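Local structure of phosphatidylserine synthase (Haemophilus influenzae, 3HSI) at residues Q28-I42 with L164-I178. The protein belongs to the phospholipase D superfamily, its chain carrying two PLD-type sequence regions. Residues are numbered along the deposited sequence; the frame is centred on the assembly and turned at random.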
loop_
_atom_site.group_PDB
_atom_site.type_symbol
_atom_site.label_atom_id
_atom_site.label_comp_id
_atom_site.label_asym_id
_atom_site.label_seq_id
_atom_site.Cartn_x
_atom_site.Cartn_y
_atom_site.Cartn_z
ATOM N N GLN C 28 24.914 27.548 -17.809
ATOM C CA GLN C 28 23.741 26.891 -18.379
ATOM C C GLN C 28 22.661 26.671 -17.332
ATOM O O GLN C 28 21.583 26.233 -17.682
ATOM C CB GLN C 28 24.090 25.542 -19.017
ATOM C CG GLN C 28 24.987 25.596 -20.248
ATOM C CD GLN C 28 25.395 24.193 -20.724
ATOM O OE1 GLN C 28 25.959 23.373 -19.961
ATOM N NE2 GLN C 28 25.100 23.908 -21.989
ATOM N N ILE C 29 22.954 26.959 -16.061
ATOM C CA ILE C 29 21.967 26.767 -14.977
ATOM C C ILE C 29 21.635 28.080 -14.293
ATOM O O ILE C 29 22.533 28.851 -13.974
ATOM C CB ILE C 29 22.468 25.792 -13.850
ATOM C CG1 ILE C 29 23.193 24.619 -14.445
ATOM C CG2 ILE C 29 21.296 25.253 -13.016
ATOM C CD1 ILE C 29 24.561 24.401 -13.845
ATOM N N GLU C 30 20.344 28.304 -14.050
ATOM C CA GLU C 30 19.852 29.408 -13.204
ATOM C C GLU C 30 18.883 28.859 -12.159
ATOM O O GLU C 30 17.977 28.094 -12.493
ATOM C CB GLU C 30 19.111 30.464 -14.024
ATOM C CG GLU C 30 19.957 31.114 -15.102
ATOM C CD GLU C 30 19.184 32.142 -15.922
ATOM O OE1 GLU C 30 18.120 32.620 -15.451
ATOM O OE2 GLU C 30 19.651 32.478 -17.038
ATOM N N PHE C 31 19.076 29.253 -10.907
ATOM C CA PHE C 31 18.096 29.023 -9.836
ATOM C C PHE C 31 17.227 30.294 -9.807
ATOM O O PHE C 31 17.744 31.364 -9.532
ATOM C CB PHE C 31 18.797 28.870 -8.478
ATOM C CG PHE C 31 19.672 27.654 -8.365
ATOM C CD1 PHE C 31 21.027 27.723 -8.660
ATOM C CD2 PHE C 31 19.137 26.425 -7.951
ATOM C CE1 PHE C 31 21.845 26.601 -8.562
ATOM C CE2 PHE C 31 19.942 25.284 -7.858
ATOM C CZ PHE C 31 21.303 25.378 -8.167
ATOM N N LEU C 32 15.942 30.173 -10.131
ATOM C CA LEU C 32 14.974 31.289 -10.082
ATOM C C LEU C 32 14.645 31.623 -8.632
ATOM O O LEU C 32 14.784 30.771 -7.759
ATOM C CB LEU C 32 13.679 30.926 -10.839
ATOM C CG LEU C 32 13.777 30.337 -12.252
ATOM C CD1 LEU C 32 12.372 30.219 -12.863
ATOM C CD2 LEU C 32 14.702 31.148 -13.172
ATOM N N GLY C 33 14.200 32.848 -8.376
ATOM C CA GLY C 33 14.067 33.331 -6.997
ATOM C C GLY C 33 12.705 33.128 -6.338
ATOM O O GLY C 33 12.617 33.046 -5.116
ATOM N N SER C 34 11.644 33.046 -7.136
ATOM C CA SER C 34 10.299 33.180 -6.598
ATOM C C SER C 34 9.314 32.579 -7.569
ATOM O O SER C 34 9.658 32.340 -8.727
ATOM C CB SER C 34 9.975 34.657 -6.474
ATOM O OG SER C 34 9.884 35.188 -7.786
ATOM N N SER C 35 8.084 32.385 -7.120
ATOM C CA SER C 35 7.032 31.840 -7.966
ATOM C C SER C 35 6.595 32.801 -9.076
ATOM O O SER C 35 6.160 32.370 -10.128
ATOM C CB SER C 35 5.831 31.432 -7.130
ATOM O OG SER C 35 5.486 32.471 -6.259
ATOM N N ALA C 36 6.749 34.091 -8.846
ATOM C CA ALA C 36 6.460 35.078 -9.865
ATOM C C ALA C 36 7.454 34.968 -11.009
ATOM O O ALA C 36 7.038 34.990 -12.154
ATOM C CB ALA C 36 6.438 36.520 -9.269
ATOM N N GLU C 37 8.749 34.838 -10.700
ATOM C CA GLU C 37 9.785 34.536 -11.711
ATOM C C GLU C 37 9.489 33.247 -12.491
ATOM O O GLU C 37 9.650 33.181 -13.713
ATOM C CB GLU C 37 11.178 34.408 -11.064
ATOM C CG GLU C 37 11.806 35.719 -10.693
ATOM C CD GLU C 37 13.250 35.612 -10.175
ATOM O OE1 GLU C 37 13.952 34.574 -10.365
ATOM O OE2 GLU C 37 13.681 36.623 -9.574
ATOM N N PHE C 38 9.062 32.224 -11.768
ATOM C CA PHE C 38 8.708 30.951 -12.361
ATOM C C PHE C 38 7.589 31.103 -13.404
ATOM O O PHE C 38 7.711 30.621 -14.531
ATOM C CB PHE C 38 8.286 29.991 -11.214
ATOM C CG PHE C 38 7.820 28.624 -11.675
ATOM C CD1 PHE C 38 8.625 27.828 -12.519
ATOM C CD2 PHE C 38 6.620 28.114 -11.218
ATOM C CE1 PHE C 38 8.192 26.526 -12.926
ATOM C CE2 PHE C 38 6.166 26.844 -11.618
ATOM C CZ PHE C 38 6.950 26.038 -12.464
ATOM N N LYS C 39 6.494 31.762 -13.018
ATOM C CA LYS C 39 5.453 32.121 -13.954
ATOM C C LYS C 39 6.012 32.884 -15.165
ATOM O O LYS C 39 5.693 32.590 -16.304
ATOM C CB LYS C 39 4.389 32.974 -13.282
ATOM C CG LYS C 39 3.253 33.297 -14.253
ATOM C CD LYS C 39 2.160 34.125 -13.642
ATOM C CE LYS C 39 1.163 34.497 -14.689
ATOM N NZ LYS C 39 0.171 35.473 -14.144
ATOM N N THR C 40 6.850 33.873 -14.920
ATOM C CA THR C 40 7.407 34.636 -16.034
ATOM C C THR C 40 8.243 33.764 -16.983
ATOM O O THR C 40 8.108 33.869 -18.197
ATOM C CB THR C 40 8.213 35.780 -15.477
ATOM O OG1 THR C 40 7.382 36.450 -14.520
ATOM C CG2 THR C 40 8.614 36.772 -16.597
ATOM N N GLN C 41 9.091 32.903 -16.417
ATOM C CA GLN C 41 9.887 31.975 -17.215
ATOM C C GLN C 41 9.046 31.006 -18.055
ATOM O O GLN C 41 9.277 30.887 -19.249
ATOM C CB GLN C 41 10.925 31.213 -16.364
ATOM C CG GLN C 41 12.214 31.984 -16.125
ATOM C CD GLN C 41 12.732 32.702 -17.363
ATOM O OE1 GLN C 41 12.942 32.099 -18.404
ATOM N NE2 GLN C 41 12.910 34.004 -17.254
ATOM N N ILE C 42 8.056 30.361 -17.449
ATOM C CA ILE C 42 7.115 29.508 -18.197
ATOM C C ILE C 42 6.598 30.255 -19.433
ATOM O O ILE C 42 6.754 29.788 -20.543
ATOM C CB ILE C 42 5.923 29.021 -17.337
ATOM C CG1 ILE C 42 6.406 28.086 -16.238
ATOM C CG2 ILE C 42 4.867 28.290 -18.208
ATOM C CD1 ILE C 42 5.388 27.953 -15.130
ATOM N N LEU C 164 1.943 29.813 -9.126
ATOM C CA LEU C 164 2.403 30.860 -10.041
ATOM C C LEU C 164 2.198 32.291 -9.505
ATOM O O LEU C 164 2.431 33.285 -10.230
ATOM C CB LEU C 164 1.709 30.681 -11.395
ATOM C CG LEU C 164 2.355 29.676 -12.366
ATOM C CD1 LEU C 164 2.671 28.368 -11.706
ATOM C CD2 LEU C 164 1.451 29.424 -13.534
ATOM N N HIS C 165 1.784 32.385 -8.232
ATOM C CA HIS C 165 1.503 33.662 -7.590
ATOM C C HIS C 165 0.564 34.513 -8.446
ATOM O O HIS C 165 0.848 35.669 -8.739
ATOM C CB HIS C 165 2.808 34.420 -7.339
ATOM C CG HIS C 165 2.712 35.420 -6.242
ATOM N ND1 HIS C 165 3.818 35.955 -5.628
ATOM C CD2 HIS C 165 1.634 35.970 -5.628
ATOM C CE1 HIS C 165 3.426 36.805 -4.693
ATOM N NE2 HIS C 165 2.105 36.825 -4.668
ATOM N N GLN C 166 -0.568 33.937 -8.834
ATOM C CA GLN C 166 -1.534 34.669 -9.651
ATOM C C GLN C 166 -2.094 35.928 -8.971
ATOM O O GLN C 166 -2.255 36.966 -9.627
ATOM C CB GLN C 166 -2.670 33.744 -10.107
ATOM C CG GLN C 166 -3.553 34.335 -11.228
ATOM C CD GLN C 166 -2.820 34.399 -12.555
ATOM O OE1 GLN C 166 -1.678 33.946 -12.669
ATOM N NE2 GLN C 166 -3.470 34.948 -13.566
ATOM N N PHE C 167 -2.438 35.831 -7.687
ATOM C CA PHE C 167 -2.947 37.005 -6.966
ATOM C C PHE C 167 -2.021 37.319 -5.799
ATOM O O PHE C 167 -0.821 37.446 -6.008
ATOM C CB PHE C 167 -4.439 36.867 -6.592
ATOM C CG PHE C 167 -5.322 36.553 -7.791
ATOM C CD1 PHE C 167 -5.741 35.241 -8.053
ATOM C CD2 PHE C 167 -5.667 37.558 -8.703
ATOM C CE1 PHE C 167 -6.532 34.937 -9.186
ATOM C CE2 PHE C 167 -6.465 37.279 -9.851
ATOM C CZ PHE C 167 -6.900 35.968 -10.090
ATOM N N GLU C 168 -2.547 37.404 -4.591
ATOM C CA GLU C 168 -1.739 37.744 -3.438
ATOM C C GLU C 168 -1.038 36.531 -2.835
ATOM O O GLU C 168 0.104 36.617 -2.429
ATOM C CB GLU C 168 -2.582 38.483 -2.395
ATOM N N LYS C 169 -1.680 35.378 -2.849
ATOM C CA LYS C 169 -1.112 34.205 -2.214
ATOM C C LYS C 169 -0.190 33.443 -3.128
ATOM O O LYS C 169 -0.400 33.390 -4.340
ATOM C CB LYS C 169 -2.221 33.284 -1.691
ATOM N N TYR C 170 0.837 32.828 -2.533
ATOM C CA TYR C 170 1.682 31.906 -3.249
ATOM C C TYR C 170 2.001 30.676 -2.394
ATOM O O TYR C 170 1.793 30.643 -1.155
ATOM C CB TYR C 170 2.975 32.580 -3.782
ATOM C CG TYR C 170 3.896 32.997 -2.677
ATOM C CD1 TYR C 170 4.939 32.152 -2.267
ATOM C CD2 TYR C 170 3.712 34.231 -2.000
ATOM C CE1 TYR C 170 5.785 32.509 -1.216
ATOM C CE2 TYR C 170 4.567 34.605 -0.961
ATOM C CZ TYR C 170 5.606 33.725 -0.571
ATOM O OH TYR C 170 6.459 34.043 0.466
ATOM N N ARG C 171 2.466 29.661 -3.110
ATOM C CA ARG C 171 2.922 28.396 -2.578
ATOM C C ARG C 171 4.368 28.275 -3.075
ATOM O O ARG C 171 4.613 28.230 -4.295
ATOM C CB ARG C 171 2.047 27.270 -3.136
ATOM C CG ARG C 171 2.315 25.893 -2.564
ATOM C CD ARG C 171 1.116 25.034 -2.761
ATOM N NE ARG C 171 1.346 23.653 -2.364
ATOM C CZ ARG C 171 1.427 23.256 -1.094
ATOM N NH1 ARG C 171 1.315 24.148 -0.109
ATOM N NH2 ARG C 171 1.596 21.969 -0.799
ATOM N N TYR C 172 5.306 28.266 -2.126
ATOM C CA TYR C 172 6.752 28.395 -2.385
ATOM C C TYR C 172 7.339 27.078 -2.851
ATOM O O TYR C 172 7.104 26.022 -2.239
ATOM C CB TYR C 172 7.457 28.876 -1.115
ATOM C CG TYR C 172 8.843 29.502 -1.253
ATOM C CD1 TYR C 172 9.225 30.216 -2.399
ATOM C CD2 TYR C 172 9.758 29.422 -0.187
ATOM C CE1 TYR C 172 10.494 30.817 -2.497
ATOM C CE2 TYR C 172 11.017 30.012 -0.262
ATOM C CZ TYR C 172 11.378 30.713 -1.420
ATOM O OH TYR C 172 12.612 31.301 -1.477
ATOM N N ASP C 173 8.058 27.118 -3.968
ATOM C CA ASP C 173 8.784 25.945 -4.416
ATOM C C ASP C 173 10.190 26.391 -4.856
ATOM O O ASP C 173 10.589 27.576 -4.656
ATOM C CB ASP C 173 7.994 25.233 -5.555
ATOM C CG ASP C 173 8.151 23.702 -5.535
ATOM O OD1 ASP C 173 9.275 23.230 -5.750
ATOM O OD2 ASP C 173 7.167 22.962 -5.314
ATOM N N ARG C 174 10.944 25.455 -5.444
ATOM C CA ARG C 174 12.226 25.780 -6.053
ATOM C C ARG C 174 12.148 25.610 -7.545
ATOM O O ARG C 174 11.366 24.815 -8.022
ATOM C CB ARG C 174 13.315 24.868 -5.521
ATOM C CG ARG C 174 13.750 25.207 -4.140
ATOM C CD ARG C 174 14.706 24.153 -3.651
ATOM N NE ARG C 174 16.021 24.259 -4.274
ATOM C CZ ARG C 174 16.856 23.234 -4.435
ATOM N NH1 ARG C 174 16.510 22.014 -4.047
ATOM N NH2 ARG C 174 18.054 23.434 -4.954
ATOM N N TYR C 175 12.949 26.375 -8.294
ATOM C CA TYR C 175 12.824 26.380 -9.751
ATOM C C TYR C 175 14.202 26.471 -10.359
ATOM O O TYR C 175 14.958 27.399 -10.049
ATOM C CB TYR C 175 11.966 27.587 -10.230
ATOM C CG TYR C 175 10.883 27.962 -9.237
ATOM C CD1 TYR C 175 9.619 27.383 -9.296
ATOM C CD2 TYR C 175 11.150 28.846 -8.198
ATOM C CE1 TYR C 175 8.633 27.723 -8.384
ATOM C CE2 TYR C 175 10.174 29.178 -7.261
ATOM C CZ TYR C 175 8.930 28.610 -7.349
ATOM O OH TYR C 175 7.994 28.938 -6.395
ATOM N N GLN C 176 14.534 25.514 -11.221
ATOM C CA GLN C 176 15.815 25.546 -11.900
ATOM C C GLN C 176 15.642 25.490 -13.402
ATOM O O GLN C 176 14.947 24.622 -13.937
ATOM C CB GLN C 176 16.725 24.423 -11.441
ATOM C CG GLN C 176 17.143 24.567 -10.020
ATOM C CD GLN C 176 16.096 24.029 -9.079
ATOM O OE1 GLN C 176 15.317 23.147 -9.449
ATOM N NE2 GLN C 176 16.056 24.558 -7.861
ATOM N N LYS C 177 16.292 26.428 -14.068
ATOM C CA LYS C 177 16.311 26.469 -15.514
ATOM C C LYS C 177 17.676 25.981 -16.027
ATOM O O LYS C 177 18.725 26.519 -15.651
ATOM C CB LYS C 177 16.009 27.897 -16.016
ATOM C CG LYS C 177 15.407 27.894 -17.403
ATOM C CD LYS C 177 15.963 28.962 -18.277
ATOM C CE LYS C 177 15.745 30.314 -17.736
ATOM N NZ LYS C 177 15.973 31.280 -18.844
ATOM N N ILE C 178 17.653 24.915 -16.830
ATOM C CA ILE C 178 18.858 24.359 -17.419
ATOM C C ILE C 178 18.741 24.284 -18.934
ATOM O O ILE C 178 17.910 23.554 -19.490
ATOM C CB ILE C 178 19.219 22.954 -16.853
ATOM C CG1 ILE C 178 19.375 23.003 -15.343
ATOM C CG2 ILE C 178 20.521 22.456 -17.459
ATOM C CD1 ILE C 178 18.899 21.716 -14.648
HETATM O O HOH W 1 19.435 28.153 -17.730
HETATM O O HOH W 2 14.505 28.367 -6.686
HETATM O O HOH W 3 6.614 35.344 -6.033
#
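The ring of Tyr175 fills the hollow between the turn Leu32-Ser34 and the first turns of helix 35-42, a worked example of how one aromatic side chain can knit a helix to the strand beside it. Phe38 meets it in an offset stack, centroids 4.6 Å apart and planes at 26°, with Phe38 CB riding over the Tyr175 face. With its CG anti to the backbone N (chi1 177°), Phe38 turns its ring off the helix into that overlap; Ile42 CD1 lies on the opposite face. At the far end of the tyrosine, the hydroxyl reaches Ser35 CB (3.4 Å) and accepts from Asp173 N, which fixes the ring's tip. Leu32 CD1 packs across Tyr175 CB at 3.7 Å.

Next to this ring, strands 29-31 and 175-178 pair antiparallel: Glu30 and Lys177 exchange two backbone bonds, and Leu32 N donates to Tyr175 O. Phe31 CD2 meets Gln176 CG obliquely (3.4 Å). The bent Lys177 chain brings NZ to Gln41 OE1 (3.2 Å), from above the amide plane. On another flank of the helix, extended Lys39 crosses Leu164, and its NZ donates to Gln166 OE1 (2.8 Å) while forming a salt bridge with Glu68.

Strand 29-31 thus joins strand 171-179 in a mixed sheet of the PLD-type fold, with helix 35-48 laid against it; strand 151-155 backs Phe38, Ile42 and Tyr175, helix 64-79 packs on Leu164, and helix 405-415 meets Phe31.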